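Local coordinates for alginate lyase (Bacteroides ovatus, PDB 3NNB), which probably cleaves alginate by a lyase (beta-elimination) reaction, at residues 96-101 against 165-170; 108-113 against 372-377; 132-135 against 141-144; 204-209 against 224-229. All coordinates share one frame; numbering follows the deposited sequence.

Interaction 1 of 4, residues 96-101 against 165-170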
loop_
_atom_site.group_PDB
_atom_site.type_symbol
_atom_site.label_atom_id
_atom_site.label_comp_id
_atom_site.label_asym_id
_atom_site.label_seq_id
_atom_site.Cartn_x
_atom_site.Cartn_y
_atom_site.Cartn_z
ATOM N N LEU A 96 3.685 3.370 19.239
ATOM C CA LEU A 96 3.490 4.634 18.514
ATOM C C LEU A 96 2.277 4.501 17.578
ATOM O O LEU A 96 1.352 3.774 17.906
ATOM C CB LEU A 96 4.789 5.025 17.832
ATOM C CG LEU A 96 5.987 5.164 18.767
ATOM C CD1 LEU A 96 7.232 5.642 18.004
ATOM C CD2 LEU A 96 5.632 6.136 19.925
ATOM N N ASP A 97 2.234 5.247 16.471
ATOM C CA ASP A 97 1.012 5.373 15.672
ATOM C C ASP A 97 0.796 4.357 14.550
ATOM O O ASP A 97 -0.292 4.286 13.981
ATOM C CB ASP A 97 0.947 6.787 15.060
ATOM C CG ASP A 97 0.758 7.883 16.093
ATOM O OD1 ASP A 97 0.120 7.592 17.133
ATOM O OD2 ASP A 97 1.231 9.016 15.833
ATOM N N ARG A 98 1.841 3.634 14.170
ATOM C CA ARG A 98 1.831 2.832 12.911
ATOM C C ARG A 98 0.722 1.790 12.881
ATOM O O ARG A 98 0.009 1.661 11.860
ATOM C CB ARG A 98 3.163 2.109 12.691
ATOM C CG ARG A 98 3.172 1.193 11.504
ATOM C CD ARG A 98 3.010 1.973 10.234
ATOM N NE ARG A 98 3.006 1.127 9.034
ATOM C CZ ARG A 98 1.915 0.576 8.501
ATOM N NH1 ARG A 98 0.739 0.730 9.056
ATOM N NH2 ARG A 98 2.021 -0.133 7.371
ATOM N N ASN A 99 0.577 1.039 13.964
ATOM C CA ASN A 99 -0.449 -0.026 13.996
ATOM C C ASN A 99 -1.857 0.507 14.119
ATOM O O ASN A 99 -2.773 -0.073 13.562
ATOM C CB ASN A 99 -0.123 -1.081 15.069
ATOM C CG ASN A 99 1.126 -1.930 14.693
ATOM O OD1 ASN A 99 1.510 -1.986 13.522
ATOM N ND2 ASN A 99 1.746 -2.586 15.697
ATOM N N LYS A 100 -2.039 1.630 14.791
ATOM C CA LYS A 100 -3.342 2.279 14.831
ATOM C C LYS A 100 -3.730 2.777 13.435
ATOM O O LYS A 100 -4.868 2.586 12.992
ATOM C CB LYS A 100 -3.383 3.442 15.832
ATOM C CG LYS A 100 -3.163 3.142 17.336
ATOM C CD LYS A 100 -3.964 2.031 17.869
ATOM C CE LYS A 100 -3.977 2.039 19.444
ATOM N NZ LYS A 100 -5.225 2.721 20.029
ATOM N N LEU A 101 -2.779 3.404 12.731
ATOM C CA LEU A 101 -3.034 3.843 11.369
ATOM C C LEU A 101 -3.421 2.631 10.497
ATOM O O LEU A 101 -4.348 2.727 9.675
ATOM C CB LEU A 101 -1.809 4.593 10.817
ATOM C CG LEU A 101 -2.037 5.212 9.407
ATOM C CD1 LEU A 101 -1.340 6.565 9.250
ATOM C CD2 LEU A 101 -1.574 4.194 8.360
HETATM N N MSE A 165 7.304 7.658 4.866
HETATM C CA MSE A 165 6.268 7.759 3.821
HETATM C C MSE A 165 5.642 6.403 3.523
HETATM O O MSE A 165 4.458 6.324 3.194
HETATM C CB MSE A 165 6.830 8.368 2.532
HETATM C CG MSE A 165 6.872 9.889 2.513
HETATM SE SE MSE A 165 5.121 10.706 2.549
HETATM C CE MSE A 165 4.302 9.707 1.121
ATOM N N ILE A 166 6.417 5.327 3.610
ATOM C CA ILE A 166 5.876 4.002 3.298
ATOM C C ILE A 166 4.728 3.640 4.251
ATOM O O ILE A 166 3.879 2.821 3.904
ATOM C CB ILE A 166 7.002 2.906 3.245
ATOM C CG1 ILE A 166 6.615 1.731 2.333
ATOM C CG2 ILE A 166 7.356 2.365 4.670
ATOM C CD1 ILE A 166 6.558 2.061 0.855
ATOM N N ASP A 167 4.732 4.202 5.463
ATOM C CA ASP A 167 3.718 3.865 6.476
ATOM C C ASP A 167 2.293 4.061 5.962
ATOM O O ASP A 167 1.374 3.369 6.404
ATOM C CB ASP A 167 3.872 4.712 7.741
ATOM C CG ASP A 167 5.131 4.389 8.559
ATOM O OD1 ASP A 167 6.019 3.673 8.060
ATOM O OD2 ASP A 167 5.239 4.908 9.696
ATOM N N ILE A 168 2.087 5.046 5.070
ATOM C CA ILE A 168 0.749 5.394 4.614
ATOM C C ILE A 168 0.429 4.865 3.245
ATOM O O ILE A 168 -0.537 5.271 2.630
ATOM C CB ILE A 168 0.496 6.932 4.658
ATOM C CG1 ILE A 168 1.507 7.744 3.835
ATOM C CG2 ILE A 168 0.420 7.391 6.118
ATOM C CD1 ILE A 168 0.950 9.158 3.402
ATOM N N TYR A 169 1.263 3.949 2.725
ATOM C CA TYR A 169 1.056 3.448 1.363
ATOM C C TYR A 169 -0.383 2.885 1.165
ATOM O O TYR A 169 -0.955 3.041 0.082
ATOM C CB TYR A 169 2.073 2.388 0.992
ATOM C CG TYR A 169 1.997 2.010 -0.482
ATOM C CD1 TYR A 169 2.715 2.733 -1.421
ATOM C CD2 TYR A 169 1.167 0.982 -0.931
ATOM C CE1 TYR A 169 2.627 2.438 -2.766
ATOM C CE2 TYR A 169 1.078 0.674 -2.277
ATOM C CZ TYR A 169 1.817 1.419 -3.188
ATOM O OH TYR A 169 1.703 1.115 -4.550
ATOM N N SER A 170 -0.944 2.243 2.189
ATOM C CA SER A 170 -2.312 1.718 2.113
ATOM C C SER A 170 -3.402 2.782 1.864
ATOM O O SER A 170 -4.523 2.424 1.471
ATOM C CB SER A 170 -2.680 0.880 3.343
ATOM O OG SER A 170 -2.792 1.681 4.486
HETATM O O HOH W 1 3.439 0.143 4.524
#
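Arg98 reaches from the first turn of helix 98-118 across the side chain and carbonyl of Asp167, in the loop before helix 171-180. Its CG lies anti to the backbone N (chi1 175°). The chain then bends at chi2 (65°), and this turns CD and the guanidinium to Asp167. From CB and CG the chain passes to CD, and Arg98 CD rests 3.6 Å from Asp167 CG. Arg98 NE follows, 3.8 Å from Asp167 CA. At the tip, Asp167 O stands over the centre of one guanidinium face, with Arg98 CZ 3.5 Å from Asp167 O. NH2 adds a weak bond to a water that donates to Ile166 O. The carboxylate is held elsewhere. Its OD2 meets Tyr63 OH and Ser65 OG, and OD1 meets Gln150 NE2. Arg98 NE stays 4.1 Å from Asp167 OD1, too far for a salt bridge. Next to the arginine, Leu101 CD2 touches Asp167 O, and Leu101 CD1 packs on Ile168 CG2 at 3.7 Å. The contact thus joins the start of a long helix to a loop within the helical domain. The attraction between arginine and aspartate is probably electrostatic and undirected, because the carbonyl faces the flat cation and the carboxylate is turned to other donors.

Interaction 2 of 4, residues 108-113 against 372-377; sequences VTTLGL and NKRIHL
Thr110 and Arg374 mark the closest backbone approach, yet their CA atoms are 9.6 Å apart. Thr110 lies midway along helix 98-118. Arg374 lies near the C-terminus. The setting is the helical domain of a protein in the six-hairpin clan, whose members are built on α/α toroids, and the contact ties the chain's end to one of its long helices. A single long side chain spans the gap. Arg374 starts out extended, as chi1 of -165° and a straight chi2 send it outward, and bends at chi3 (-65°) before its guanidinium. Thr110 OG1 sits at the edge of that group, and the two side chains cross at about a right angle. NH2 donates to Thr110 OG1, tilted 17° from the guanidinium plane. A weak second bond runs from NH1 to the same oxygen. Thr110 OG1 is also bonded to Lys106 O in its own helix, while Arg374 NH2 forms a salt bridge with Asp36 of helix 27-41. The guanidinium is therefore gripped by two helices. Leu113, one turn on from Thr110, packs against the aliphatic part of the arginine, its CD1 4.0 Å from Arg374 CD. The main bond, from Arg374 NH2 to Thr110 OG1, is 2.9 Å long.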
loop_
_atom_site.group_PDB
_atom_site.type_symbol
_atom_site.label_atom_id
_atom_site.label_comp_id
_atom_site.label_asym_id
_atom_site.label_seq_id
_atom_site.Cartn_x
_atom_site.Cartn_y
_atom_site.Cartn_z
ATOM N N VAL A 108 -11.409 0.936 7.201
ATOM C CA VAL A 108 -12.128 1.776 6.259
ATOM C C VAL A 108 -12.227 1.066 4.923
ATOM O O VAL A 108 -13.274 1.115 4.270
ATOM C CB VAL A 108 -11.447 3.149 6.121
ATOM C CG1 VAL A 108 -11.970 3.890 4.904
ATOM C CG2 VAL A 108 -11.664 3.979 7.459
ATOM N N THR A 109 -11.134 0.400 4.532
ATOM C CA THR A 109 -11.106 -0.380 3.283
ATOM C C THR A 109 -12.123 -1.540 3.340
ATOM O O THR A 109 -12.943 -1.712 2.417
ATOM C CB THR A 109 -9.678 -0.815 2.919
ATOM O OG1 THR A 109 -8.920 0.370 2.600
ATOM C CG2 THR A 109 -9.655 -1.763 1.729
ATOM N N THR A 110 -12.091 -2.320 4.413
ATOM C CA THR A 110 -13.040 -3.401 4.633
ATOM C C THR A 110 -14.493 -2.889 4.565
ATOM O O THR A 110 -15.368 -3.491 3.893
ATOM C CB THR A 110 -12.788 -4.065 6.010
ATOM O OG1 THR A 110 -11.482 -4.664 6.012
ATOM C CG2 THR A 110 -13.836 -5.111 6.359
ATOM N N LEU A 111 -14.768 -1.815 5.304
ATOM C CA LEU A 111 -16.108 -1.266 5.404
ATOM C C LEU A 111 -16.604 -0.690 4.097
ATOM O O LEU A 111 -17.768 -0.857 3.748
ATOM C CB LEU A 111 -16.218 -0.239 6.540
ATOM C CG LEU A 111 -16.057 -0.925 7.934
ATOM C CD1 LEU A 111 -15.631 0.143 8.997
ATOM C CD2 LEU A 111 -17.347 -1.731 8.371
ATOM N N GLY A 112 -15.745 0.015 3.358
ATOM C CA GLY A 112 -16.137 0.579 2.100
ATOM C C GLY A 112 -16.449 -0.523 1.088
ATOM O O GLY A 112 -17.444 -0.455 0.369
ATOM N N LEU A 113 -15.591 -1.523 1.035
ATOM C CA LEU A 113 -15.840 -2.691 0.183
ATOM C C LEU A 113 -17.150 -3.398 0.610
ATOM O O LEU A 113 -17.964 -3.770 -0.225
ATOM C CB LEU A 113 -14.668 -3.647 0.255
ATOM C CG LEU A 113 -13.463 -3.229 -0.569
ATOM C CD1 LEU A 113 -12.291 -4.175 -0.224
ATOM C CD2 LEU A 113 -13.728 -3.199 -2.079
ATOM N N ASN A 372 -12.641 -18.268 -0.211
ATOM C CA ASN A 372 -13.256 -17.162 0.526
ATOM C C ASN A 372 -12.310 -15.939 0.772
ATOM O O ASN A 372 -12.732 -14.954 1.351
ATOM C CB ASN A 372 -13.812 -17.644 1.875
ATOM C CG ASN A 372 -12.679 -18.004 2.833
ATOM O OD1 ASN A 372 -11.783 -18.739 2.437
ATOM N ND2 ASN A 372 -12.671 -17.442 4.034
ATOM N N LYS A 373 -11.058 -15.997 0.330
ATOM C CA LYS A 373 -10.133 -14.880 0.548
ATOM C C LYS A 373 -10.534 -13.708 -0.322
ATOM O O LYS A 373 -10.957 -13.857 -1.466
ATOM C CB LYS A 373 -8.690 -15.291 0.203
ATOM C CG LYS A 373 -8.086 -16.359 1.129
ATOM C CD LYS A 373 -8.165 -16.006 2.609
ATOM C CE LYS A 373 -7.419 -17.033 3.484
ATOM N NZ LYS A 373 -7.513 -16.729 4.947
ATOM N N ARG A 374 -10.446 -12.529 0.270
ATOM C CA ARG A 374 -10.853 -11.285 -0.368
ATOM C C ARG A 374 -10.204 -11.025 -1.704
ATOM O O ARG A 374 -10.802 -10.394 -2.559
ATOM C CB ARG A 374 -10.568 -10.119 0.574
ATOM C CG ARG A 374 -11.271 -8.863 0.175
ATOM C CD ARG A 374 -10.809 -7.680 1.023
ATOM N NE ARG A 374 -11.182 -7.879 2.417
ATOM C CZ ARG A 374 -10.981 -6.975 3.383
ATOM N NH1 ARG A 374 -10.416 -5.802 3.088
ATOM N NH2 ARG A 374 -11.374 -7.245 4.608
ATOM N N ILE A 375 -8.980 -11.489 -1.902
ATOM C CA ILE A 375 -8.239 -11.181 -3.106
ATOM C C ILE A 375 -8.960 -11.725 -4.361
ATOM O O ILE A 375 -8.846 -11.157 -5.430
ATOM C CB ILE A 375 -6.767 -11.681 -2.988
ATOM C CG1 ILE A 375 -5.915 -11.048 -4.058
ATOM C CG2 ILE A 375 -6.728 -13.215 -2.984
ATOM C CD1 ILE A 375 -4.426 -11.045 -3.689
ATOM N N HIS A 376 -9.779 -12.764 -4.201
ATOM C CA HIS A 376 -10.561 -13.274 -5.323
ATOM C C HIS A 376 -11.570 -12.258 -5.870
ATOM O O HIS A 376 -11.947 -12.270 -7.057
ATOM C CB HIS A 376 -11.298 -14.556 -4.938
ATOM C CG HIS A 376 -10.419 -15.737 -4.702
ATOM N ND1 HIS A 376 -9.791 -16.424 -5.732
ATOM C CD2 HIS A 376 -10.093 -16.380 -3.559
ATOM C CE1 HIS A 376 -9.142 -17.458 -5.220
ATOM N NE2 HIS A 376 -9.293 -17.442 -3.904
ATOM N N LEU A 377 -12.010 -11.352 -5.008
ATOM C CA LEU A 377 -12.936 -10.321 -5.385
ATOM C C LEU A 377 -12.240 -9.112 -6.055
ATOM O O LEU A 377 -12.784 -8.499 -6.962
ATOM C CB LEU A 377 -13.673 -9.810 -4.129
ATOM C CG LEU A 377 -14.525 -10.773 -3.301
ATOM C CD1 LEU A 377 -15.087 -10.099 -2.046
ATOM C CD2 LEU A 377 -15.682 -11.404 -4.160
#

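Interaction 3 of 4, residues 132-135 against 141-144; sequences NVWF and KMNP
The indole nitrogen of Trp134 faces a selenium atom: NE1 lies 3.4 Å from SE of Met142, present here as selenomethionine. This NE1 is buried and has no hydrogen-bond partner. The pair is a Met-aromatic contact at the C-terminal end of helix 121-136, where the helix has a wider, pi-type turn. SE approaches the indole obliquely, 71° off the normal of the five-membered ring, and CZ2 also touches it. The Met142 side chain is fully stretched from CB through CG to SE, and this carries SE along to the indole. The loop after the helix is fastened by its backbone. Met142 N donates to Trp134 O at 2.8 Å, and Lys141 CA adds a CA-H...O contact to the same oxygen. Trp134 also places CD1 over the centre of the Phe135 ring, and it packs on Lys100, Leu101 and Met104 of helix 98-118. With an alanine here the indole is gone, which would probably leave a gap beside helix 98-118 and strip Met142 SE and the Phe135 face of their neighbour. Lys141 lies along the last carbonyl of the segment, with CB 3.4 Å from Phe135 O.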
loop_
_atom_site.group_PDB
_atom_site.type_symbol
_atom_site.label_atom_id
_atom_site.label_comp_id
_atom_site.label_asym_id
_atom_site.label_seq_id
_atom_site.Cartn_x
_atom_site.Cartn_y
_atom_site.Cartn_z
ATOM N N ASN A 132 -13.691 10.286 10.525
ATOM C CA ASN A 132 -13.866 11.477 11.384
ATOM C C ASN A 132 -12.836 11.490 12.500
ATOM O O ASN A 132 -12.123 12.489 12.716
ATOM C CB ASN A 132 -15.277 11.525 12.032
ATOM C CG ASN A 132 -16.353 11.964 11.070
ATOM O OD1 ASN A 132 -16.090 12.709 10.147
ATOM N ND2 ASN A 132 -17.589 11.560 11.333
ATOM N N VAL A 133 -12.740 10.368 13.193
ATOM C CA VAL A 133 -11.850 10.279 14.351
ATOM C C VAL A 133 -10.394 10.449 13.905
ATOM O O VAL A 133 -9.621 11.182 14.521
ATOM C CB VAL A 133 -12.057 8.991 15.129
ATOM C CG1 VAL A 133 -10.970 8.842 16.210
ATOM C CG2 VAL A 133 -13.484 8.987 15.751
ATOM N N TRP A 134 -10.023 9.799 12.819
ATOM C CA TRP A 134 -8.618 9.823 12.393
ATOM C C TRP A 134 -8.164 11.119 11.734
ATOM O O TRP A 134 -7.040 11.574 11.974
ATOM C CB TRP A 134 -8.288 8.639 11.458
ATOM C CG TRP A 134 -6.816 8.513 11.227
ATOM C CD1 TRP A 134 -6.069 9.133 10.279
ATOM C CD2 TRP A 134 -5.893 7.816 12.074
ATOM N NE1 TRP A 134 -4.728 8.826 10.450
ATOM C CE2 TRP A 134 -4.598 8.051 11.564
ATOM C CE3 TRP A 134 -6.042 7.006 13.211
ATOM C CZ2 TRP A 134 -3.451 7.493 12.140
ATOM C CZ3 TRP A 134 -4.914 6.435 13.772
ATOM C CH2 TRP A 134 -3.628 6.712 13.261
ATOM N N PHE A 135 -9.007 11.677 10.872
ATOM C CA PHE A 135 -8.677 12.781 9.996
ATOM C C PHE A 135 -9.318 14.150 10.261
ATOM O O PHE A 135 -8.725 15.165 9.872
ATOM C CB PHE A 135 -9.029 12.438 8.549
ATOM C CG PHE A 135 -8.211 11.329 7.950
ATOM C CD1 PHE A 135 -6.922 11.563 7.446
ATOM C CD2 PHE A 135 -8.725 10.030 7.869
ATOM C CE1 PHE A 135 -6.174 10.551 6.899
ATOM C CE2 PHE A 135 -7.944 8.997 7.346
ATOM C CZ PHE A 135 -6.680 9.275 6.827
ATOM N N LYS A 141 -7.574 14.459 15.410
ATOM C CA LYS A 141 -7.112 14.259 14.044
ATOM C C LYS A 141 -5.587 14.240 13.887
ATOM O O LYS A 141 -4.835 14.860 14.639
ATOM C CB LYS A 141 -7.657 15.313 13.113
ATOM C CG LYS A 141 -7.119 16.696 13.374
ATOM C CD LYS A 141 -7.712 17.680 12.403
ATOM C CE LYS A 141 -7.290 19.090 12.711
ATOM N NZ LYS A 141 -8.152 20.025 11.919
HETATM N N MSE A 142 -5.172 13.497 12.875
HETATM C CA MSE A 142 -3.773 13.452 12.463
HETATM C C MSE A 142 -3.473 14.640 11.545
HETATM O O MSE A 142 -4.172 14.860 10.580
HETATM C CB MSE A 142 -3.457 12.148 11.747
HETATM C CG MSE A 142 -2.055 12.067 11.204
HETATM SE SE MSE A 142 -1.694 10.412 10.265
HETATM C CE MSE A 142 -0.328 11.060 9.055
ATOM N N ASN A 143 -2.428 15.401 11.854
ATOM C CA ASN A 143 -1.965 16.459 10.940
ATOM C C ASN A 143 -1.497 15.876 9.613
ATOM O O ASN A 143 -0.942 14.772 9.579
ATOM C CB ASN A 143 -0.919 17.331 11.605
ATOM C CG ASN A 143 -1.458 18.075 12.791
ATOM O OD1 ASN A 143 -2.632 18.454 12.810
ATOM N ND2 ASN A 143 -0.601 18.302 13.794
ATOM N N PRO A 144 -1.692 16.613 8.508
ATOM C CA PRO A 144 -1.389 16.041 7.194
ATOM C C PRO A 144 0.092 16.195 6.783
ATOM O O PRO A 144 0.417 16.909 5.831
ATOM C CB PRO A 144 -2.333 16.811 6.252
ATOM C CG PRO A 144 -2.461 18.114 6.911
ATOM C CD PRO A 144 -2.496 17.850 8.384
#

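Interaction 4 of 4, residues 204-209 against 224-229; sequences EWMQTS and LAYDVQ
Tyr226 and Met206 run past each other in opposite directions. The tyrosine hydroxyl arrives at the Met206 backbone, and the Met206 methyl arrives over the tyrosine ring. Met206, a selenomethionine here, bends at chi3 (70°). This lays CE over one ring face, offset toward the rim, 4.1 Å from the centroid of the Tyr226 ring. The contact is CH-pi, and the nearest ring atom is CE2, 3.7 Å from Met206 CE. At the ring edge, Tyr226 OH donates to Met206 O at 2.9 Å. The hydroxyl stands above the carbonyl plane and not on a lone pair, with a C=O...O angle of 111°. A water donates to Tyr226 OH at 2.6 Å and weakly to Gln207 OE1, so the hydroxyl both gives and accepts. The two residues belong to helices 189-208 and 221-236, which are linked through helix 210-216. Their local axes run roughly antiparallel, at 143°, and come no closer than 12.1 Å. Antiparallel helix packing of this kind is in keeping with the α/α toroid of the six-hairpin clan. The tyrosine bridges this wide gap. A phenylalanine in its place keeps the ring but lacks the hydroxyl, and would probably leave Met206 O without this donor and the water without this acceptor. Met206 CE also touches Gln229 CB, at 4.3 Å. The Gln229 amide turns elsewhere, with OE1 bonded to Tyr233 OH.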
loop_
_atom_site.group_PDB
_atom_site.type_symbol
_atom_site.label_atom_id
_atom_site.label_comp_id
_atom_site.label_asym_id
_atom_site.label_seq_id
_atom_site.Cartn_x
_atom_site.Cartn_y
_atom_site.Cartn_z
ATOM N N GLU A 204 0.769 18.851 -0.754
ATOM C CA GLU A 204 1.575 20.057 -0.579
ATOM C C GLU A 204 2.817 19.790 0.264
ATOM O O GLU A 204 3.901 20.252 -0.073
ATOM C CB GLU A 204 0.742 21.174 0.047
ATOM C CG GLU A 204 -0.239 21.760 -0.956
ATOM C CD GLU A 204 -1.160 22.798 -0.361
ATOM O OE1 GLU A 204 -1.290 22.895 0.862
ATOM O OE2 GLU A 204 -1.770 23.506 -1.169
ATOM N N TRP A 205 2.652 19.065 1.369
ATOM C CA TRP A 205 3.779 18.725 2.197
ATOM C C TRP A 205 4.744 17.818 1.434
ATOM O O TRP A 205 5.973 17.983 1.546
ATOM C CB TRP A 205 3.278 18.052 3.487
ATOM C CG TRP A 205 4.366 17.633 4.389
ATOM C CD1 TRP A 205 5.065 18.430 5.256
ATOM C CD2 TRP A 205 4.941 16.332 4.482
ATOM N NE1 TRP A 205 6.027 17.686 5.905
ATOM C CE2 TRP A 205 5.988 16.402 5.442
ATOM C CE3 TRP A 205 4.712 15.119 3.827
ATOM C CZ2 TRP A 205 6.780 15.306 5.748
ATOM C CZ3 TRP A 205 5.483 14.033 4.157
ATOM C CH2 TRP A 205 6.518 14.136 5.108
HETATM N N MSE A 206 4.224 16.822 0.710
HETATM C CA MSE A 206 5.084 15.874 -0.028
HETATM C C MSE A 206 5.964 16.592 -1.062
HETATM O O MSE A 206 7.108 16.209 -1.288
HETATM C CB MSE A 206 4.253 14.825 -0.732
HETATM C CG MSE A 206 3.678 13.812 0.235
HETATM SE SE MSE A 206 2.408 12.611 -0.625
HETATM C CE MSE A 206 3.625 11.607 -1.704
ATOM N N GLN A 207 5.411 17.622 -1.675
ATOM C CA GLN A 207 6.150 18.348 -2.702
ATOM C C GLN A 207 7.135 19.403 -2.174
ATOM O O GLN A 207 7.985 19.851 -2.928
ATOM C CB GLN A 207 5.200 18.958 -3.715
ATOM C CG GLN A 207 4.568 17.885 -4.605
ATOM C CD GLN A 207 4.542 18.299 -6.071
ATOM O OE1 GLN A 207 5.338 17.815 -6.876
ATOM N NE2 GLN A 207 3.641 19.204 -6.412
ATOM N N THR A 208 7.062 19.739 -0.885
ATOM C CA THR A 208 7.912 20.774 -0.275
ATOM C C THR A 208 8.843 20.358 0.856
ATOM O O THR A 208 9.911 20.938 1.003
ATOM C CB THR A 208 7.078 21.993 0.182
ATOM O OG1 THR A 208 6.102 21.579 1.163
ATOM C CG2 THR A 208 6.398 22.644 -1.055
ATOM N N SER A 209 8.459 19.364 1.667
ATOM C CA SER A 209 9.192 19.044 2.862
ATOM C C SER A 209 10.509 18.377 2.567
ATOM O O SER A 209 10.582 17.516 1.714
ATOM C CB SER A 209 8.356 18.071 3.708
ATOM O OG SER A 209 9.158 17.367 4.649
ATOM N N LEU A 224 10.146 4.374 -5.590
ATOM C CA LEU A 224 9.108 3.926 -6.507
ATOM C C LEU A 224 7.716 4.088 -5.891
ATOM O O LEU A 224 6.783 4.636 -6.515
ATOM C CB LEU A 224 9.411 2.489 -6.941
ATOM C CG LEU A 224 8.574 1.902 -8.089
ATOM C CD1 LEU A 224 9.371 0.857 -8.877
ATOM C CD2 LEU A 224 7.261 1.299 -7.574
ATOM N N ALA A 225 7.602 3.695 -4.616
ATOM C CA ALA A 225 6.361 3.838 -3.886
ATOM C C ALA A 225 5.964 5.305 -3.682
ATOM O O ALA A 225 4.771 5.635 -3.708
ATOM C CB ALA A 225 6.410 3.051 -2.533
ATOM N N TYR A 226 6.930 6.186 -3.502
ATOM C CA TYR A 226 6.627 7.631 -3.352
ATOM C C TYR A 226 5.853 8.108 -4.550
ATOM O O TYR A 226 4.857 8.794 -4.414
ATOM C CB TYR A 226 7.906 8.424 -3.178
ATOM C CG TYR A 226 7.685 9.928 -3.156
ATOM C CD1 TYR A 226 7.606 10.640 -4.337
ATOM C CD2 TYR A 226 7.525 10.619 -1.946
ATOM C CE1 TYR A 226 7.419 12.016 -4.351
ATOM C CE2 TYR A 226 7.332 12.021 -1.936
ATOM C CZ TYR A 226 7.285 12.708 -3.134
ATOM O OH TYR A 226 7.099 14.100 -3.231
ATOM N N ASP A 227 6.325 7.735 -5.733
ATOM C CA ASP A 227 5.665 8.199 -6.966
ATOM C C ASP A 227 4.231 7.677 -7.062
ATOM O O ASP A 227 3.328 8.385 -7.483
ATOM C CB ASP A 227 6.436 7.780 -8.206
ATOM C CG ASP A 227 7.665 8.622 -8.457
ATOM O OD1 ASP A 227 7.995 9.524 -7.663
ATOM O OD2 ASP A 227 8.337 8.371 -9.489
ATOM N N VAL A 228 4.027 6.394 -6.735
ATOM C CA VAL A 228 2.665 5.839 -6.747
ATOM C C VAL A 228 1.724 6.610 -5.821
ATOM O O VAL A 228 0.601 6.955 -6.198
ATOM C CB VAL A 228 2.623 4.309 -6.408
ATOM C CG1 VAL A 228 1.214 3.764 -6.557
ATOM C CG2 VAL A 228 3.578 3.540 -7.321
ATOM N N GLN A 229 2.201 6.886 -4.615
ATOM C CA GLN A 229 1.371 7.573 -3.637
ATOM C C GLN A 229 1.115 8.997 -4.123
ATOM O O GLN A 229 -0.013 9.455 -4.103
ATOM C CB GLN A 229 2.105 7.636 -2.285
ATOM C CG GLN A 229 2.341 6.303 -1.606
ATOM C CD GLN A 229 2.672 6.486 -0.128
ATOM O OE1 GLN A 229 1.798 6.874 0.661
ATOM N NE2 GLN A 229 3.927 6.171 0.267
HETATM O O HOH W 2 7.417 15.720 -5.302
#

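Interactions 1 and 2 share helix 98-118, but their centres lie 19 Å apart and they do not touch. Interaction 3 packs directly on interaction 1: Trp134 CH2 is 3.5 Å from Leu101 N, and Met142 SE is 4.0 Å from Leu101 CD1. Interaction 1 also meets interaction 4, through a probable hydrogen bond of 3.0 Å from Gln229 NE2 to Met165 O. The loop 165-170 thus sits between helices 98-118 and 221-236. Interactions 2 and 4 lie on opposite sides of the chain's centre, about 27 Å apart between centres. The bound sodium ion is held by Glu182, Ser184 and Phe187, and none of the four contacts supplies these residues.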